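Local coordinates for Sys-1 protein (Caenorhabditis elegans, PDB 3C2G) that acts in Wnt signalling as a beta-catenin homolog and transcription coregulator, binding the TCF factor POP-1 directly to activate or repress target genes, at residues C536-E539 with K540-A543; S467-L470 with L471-P475. All blocks are in the same frame, centred on the assembly; numbering follows the deposited sequence.

Contact 1. Residues C536-E539 with K540-A543; sequences CGAE and KEVA
Ala-538 is the N-cap of the short helix 539-544 in the C-terminal part of this armadillo domain, and its carbonyl starts the helical bonding. Two backbone hydrogen bonds make the first turn. Val-542 N gives to Ala-538 O at 2.9 Å, almost straight at 174°, and Ala-543 N gives to Glu-539 O at 3.2 Å. An alanine cap has no side-chain acceptor for the helix's first amides; its small methyl instead suits a buried turn.

Charge contributes at the helix start. Glu-539 sends OE1 to a salt bridge with Lys-575, and an acidic group in the first turn would probably also be favoured by the helix dipole.

Side-chain packing joins Ala-538 to Glu-541, three residues on, with Ala-538 CB 4.1 Å from Glu-541 CB. Because Glu-541 holds CG anti to the backbone N (chi1 -162°) and stays extended beyond it, its carboxylate passes the methyl in van der Waals contact, OE2 being 3.8 Å from Ala-538 CB; Leu-483 touches both residues. Val-542, branched and nonpolar, suits the side packed on Leu-529, Leu-532 and Met-533 of helix 515-535. Its CG1 is anti to the backbone N (chi1 167°), which leaves CG2 beside that N and 3.6 Å from Ala-538 O.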
loop_
_atom_site.group_PDB
_atom_site.type_symbol
_atom_site.label_atom_id
_atom_site.label_comp_id
_atom_site.label_asym_id
_atom_site.label_seq_id
_atom_site.Cartn_x
_atom_site.Cartn_y
_atom_site.Cartn_z
ATOM N N CYS A 536 17.629 -36.365 -2.019
ATOM C CA CYS A 536 18.978 -36.318 -2.579
ATOM C C CYS A 536 19.818 -37.519 -2.150
ATOM O O CYS A 536 21.013 -37.561 -2.408
ATOM C CB CYS A 536 19.685 -35.027 -2.165
ATOM S SG CYS A 536 18.765 -33.505 -2.504
ATOM N N GLY A 537 19.183 -38.493 -1.500
ATOM C CA GLY A 537 19.857 -39.675 -0.967
ATOM C C GLY A 537 21.110 -39.329 -0.190
ATOM O O GLY A 537 22.165 -39.915 -0.413
ATOM N N ALA A 538 20.990 -38.367 0.724
ATOM C CA ALA A 538 22.152 -37.788 1.398
ATOM C C ALA A 538 22.032 -37.814 2.917
ATOM O O ALA A 538 22.523 -36.916 3.603
ATOM C CB ALA A 538 22.383 -36.369 0.903
ATOM N N GLU A 539 21.387 -38.849 3.437
ATOM C CA GLU A 539 21.216 -38.987 4.874
ATOM C C GLU A 539 22.527 -38.803 5.652
ATOM O O GLU A 539 22.574 -38.018 6.597
ATOM C CB GLU A 539 20.549 -40.317 5.205
ATOM C CG GLU A 539 19.661 -40.249 6.415
ATOM C CD GLU A 539 18.792 -41.476 6.565
ATOM O OE1 GLU A 539 17.770 -41.578 5.858
ATOM O OE2 GLU A 539 19.124 -42.335 7.407
ATOM N N LYS A 540 23.591 -39.494 5.238
ATOM C CA LYS A 540 24.922 -39.331 5.847
ATOM C C LYS A 540 25.395 -37.891 5.815
ATOM O O LYS A 540 25.734 -37.325 6.843
ATOM C CB LYS A 540 25.966 -40.190 5.124
ATOM C CG LYS A 540 26.136 -41.586 5.658
ATOM C CD LYS A 540 27.267 -41.677 6.675
ATOM C CE LYS A 540 27.403 -43.105 7.224
ATOM N NZ LYS A 540 28.525 -43.226 8.205
ATOM N N GLU A 541 25.425 -37.327 4.613
ATOM C CA GLU A 541 25.962 -36.001 4.352
ATOM C C GLU A 541 25.249 -34.923 5.176
ATOM O O GLU A 541 25.904 -34.076 5.781
ATOM C CB GLU A 541 25.885 -35.696 2.838
ATOM C CG GLU A 541 26.793 -34.554 2.336
ATOM C CD GLU A 541 26.655 -34.239 0.826
ATOM O OE1 GLU A 541 27.401 -33.356 0.332
ATOM O OE2 GLU A 541 25.815 -34.863 0.126
ATOM N N VAL A 542 23.919 -34.969 5.210
ATOM C CA VAL A 542 23.151 -33.988 5.971
ATOM C C VAL A 542 23.485 -34.050 7.456
ATOM O O VAL A 542 23.721 -33.019 8.094
ATOM C CB VAL A 542 21.615 -34.135 5.759
ATOM C CG1 VAL A 542 20.854 -33.333 6.786
ATOM C CG2 VAL A 542 21.222 -33.681 4.374
ATOM N N ALA A 543 23.509 -35.262 7.997
ATOM C CA ALA A 543 23.817 -35.461 9.399
ATOM C C ALA A 543 25.193 -34.917 9.742
ATOM O O ALA A 543 25.333 -34.113 10.671
ATOM C CB ALA A 543 23.717 -36.912 9.754
#

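Contact 2. Residues S467-L470 with L471-P475; sequences SFIL and LLRTP
The Arg-473 guanidinium meets Ile-469 at its edge, where the isoleucine CG2 methyl lies near the guanidinium plane, 4.0 Å from Arg-473 NH1. Leu-470 CD2 approaches the same group obliquely. The side chains of Ile-469 and Arg-473 run alongside each other in the same direction, with Arg-473 CD 4.0 Å from Ile-469 CG2. A long chain with a charged end suits this exposed position, since its methylenes can cover a buried neighbour.

Leu-471 N to Ser-467 O and Leu-472 N to Phe-468 O are regular i to i+4 bonds of helix 457-472, an armadillo-domain helix. Beyond them the pattern changes: Arg-473 N makes a weak bond to Ile-469 O and a second bond, to Leu-470 O, at 3.2 Å.

Leu-470 O is gripped from both sides of its carbonyl plane. Arg-473 N stands well above that plane (73° out), whereas Thr-474 OG1, at 2.7 Å, is only tilted from it (32°). The threonine hydroxyl stands beside its own backbone N (chi1 -64°), turned back toward the preceding turn. A valine here has no hydroxyl to give, and Leu-470 O would probably be left with the off-plane Arg-473 N as its main partner in this buried turn. Leu-472, whose branched nonpolar chain suits a buried helix interface, packs on Val-531 and Leu-532 of helix 515-535, and its CG sits 3.2 Å from Phe-468 O.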
loop_
_atom_site.group_PDB
_atom_site.type_symbol
_atom_site.label_atom_id
_atom_site.label_comp_id
_atom_site.label_asym_id
_atom_site.label_seq_id
_atom_site.Cartn_x
_atom_site.Cartn_y
_atom_site.Cartn_z
ATOM N N SER A 467 10.785 -22.664 -0.689
ATOM C CA SER A 467 11.099 -22.887 -2.091
ATOM C C SER A 467 11.916 -24.166 -2.314
ATOM O O SER A 467 11.611 -24.933 -3.218
ATOM C CB SER A 467 11.820 -21.672 -2.685
ATOM O OG SER A 467 10.878 -20.652 -2.958
ATOM N N PHE A 468 12.945 -24.373 -1.492
ATOM C CA PHE A 468 13.784 -25.553 -1.576
ATOM C C PHE A 468 12.996 -26.806 -1.242
ATOM O O PHE A 468 13.111 -27.813 -1.935
ATOM C CB PHE A 468 15.003 -25.428 -0.662
ATOM C CG PHE A 468 16.066 -24.529 -1.202
ATOM C CD1 PHE A 468 16.637 -24.777 -2.441
ATOM C CD2 PHE A 468 16.515 -23.431 -0.469
ATOM C CE1 PHE A 468 17.632 -23.926 -2.948
ATOM C CE2 PHE A 468 17.512 -22.578 -0.981
ATOM C CZ PHE A 468 18.062 -22.829 -2.213
ATOM N N ILE A 469 12.191 -26.736 -0.188
ATOM C CA ILE A 469 11.291 -27.822 0.160
ATOM C C ILE A 469 10.467 -28.243 -1.059
ATOM O O ILE A 469 10.490 -29.408 -1.450
ATOM C CB ILE A 469 10.366 -27.445 1.329
ATOM C CG1 ILE A 469 11.168 -27.358 2.627
ATOM C CG2 ILE A 469 9.233 -28.459 1.480
ATOM C CD1 ILE A 469 10.456 -26.616 3.753
ATOM N N LEU A 470 9.764 -27.296 -1.669
ATOM C CA LEU A 470 8.888 -27.610 -2.794
ATOM C C LEU A 470 9.630 -28.046 -4.059
ATOM O O LEU A 470 9.197 -28.976 -4.741
ATOM C CB LEU A 470 7.969 -26.434 -3.101
ATOM C CG LEU A 470 7.022 -26.027 -1.973
ATOM C CD1 LEU A 470 6.186 -24.806 -2.381
ATOM C CD2 LEU A 470 6.135 -27.191 -1.536
ATOM N N LEU A 471 10.734 -27.374 -4.382
ATOM C CA LEU A 471 11.544 -27.772 -5.528
ATOM C C LEU A 471 12.006 -29.224 -5.401
ATOM O O LEU A 471 11.906 -29.988 -6.352
ATOM C CB LEU A 471 12.744 -26.854 -5.715
ATOM C CG LEU A 471 12.452 -25.538 -6.427
ATOM C CD1 LEU A 471 13.621 -24.573 -6.252
ATOM C CD2 LEU A 471 12.116 -25.738 -7.906
ATOM N N LEU A 472 12.474 -29.604 -4.217
ATOM C CA LEU A 472 13.039 -30.933 -4.016
ATOM C C LEU A 472 11.964 -32.008 -3.938
ATOM O O LEU A 472 12.273 -33.177 -4.058
ATOM C CB LEU A 472 13.943 -30.988 -2.780
ATOM C CG LEU A 472 15.174 -30.079 -2.721
ATOM C CD1 LEU A 472 15.810 -30.217 -1.371
ATOM C CD2 LEU A 472 16.207 -30.353 -3.809
ATOM N N ARG A 473 10.710 -31.617 -3.758
ATOM C CA ARG A 473 9.611 -32.578 -3.733
ATOM C C ARG A 473 8.925 -32.668 -5.086
ATOM O O ARG A 473 7.945 -33.392 -5.249
ATOM C CB ARG A 473 8.599 -32.205 -2.662
ATOM C CG ARG A 473 9.015 -32.611 -1.271
ATOM C CD ARG A 473 8.159 -31.934 -0.226
ATOM N NE ARG A 473 6.801 -32.465 -0.208
ATOM C CZ ARG A 473 5.753 -31.841 0.329
ATOM N NH1 ARG A 473 5.902 -30.643 0.900
ATOM N NH2 ARG A 473 4.550 -32.420 0.292
ATOM N N THR A 474 9.446 -31.923 -6.054
ATOM C CA THR A 474 8.907 -31.897 -7.407
ATOM C C THR A 474 9.610 -32.979 -8.228
ATOM O O THR A 474 10.819 -32.913 -8.429
ATOM C CB THR A 474 9.120 -30.505 -8.035
ATOM O OG1 THR A 474 8.364 -29.543 -7.299
ATOM C CG2 THR A 474 8.676 -30.480 -9.454
ATOM N N PRO A 475 8.847 -33.973 -8.702
ATOM C CA PRO A 475 9.353 -35.202 -9.336
ATOM C C PRO A 475 10.326 -34.974 -10.497
ATOM O O PRO A 475 11.365 -35.625 -10.550
ATOM C CB PRO A 475 8.076 -35.884 -9.846
ATOM C CG PRO A 475 7.008 -35.396 -8.936
ATOM C CD PRO A 475 7.374 -33.956 -8.652
#

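In the fold
Contact 2 comes first along the chain, toward the C-terminal part of helix 457-472; contact 1 follows after helices 494-507 and 515-535, at the start of helix 539-544. Their centres are 16 Å apart, in the C-terminal part of the all-helical armadillo domain. Helix 515-535 serves both: Phe-468 and Ile-469 of contact 2 rest on its Leu-528, Glu-539 of contact 1 on its Met-533, and Leu-532 is shared between the two. The contacts also meet directly, Cys-536 SG lying 4.3 Å from Leu-472 CD2. Both thus pack against one helix, in the scaffold of this POP-1-binding protein.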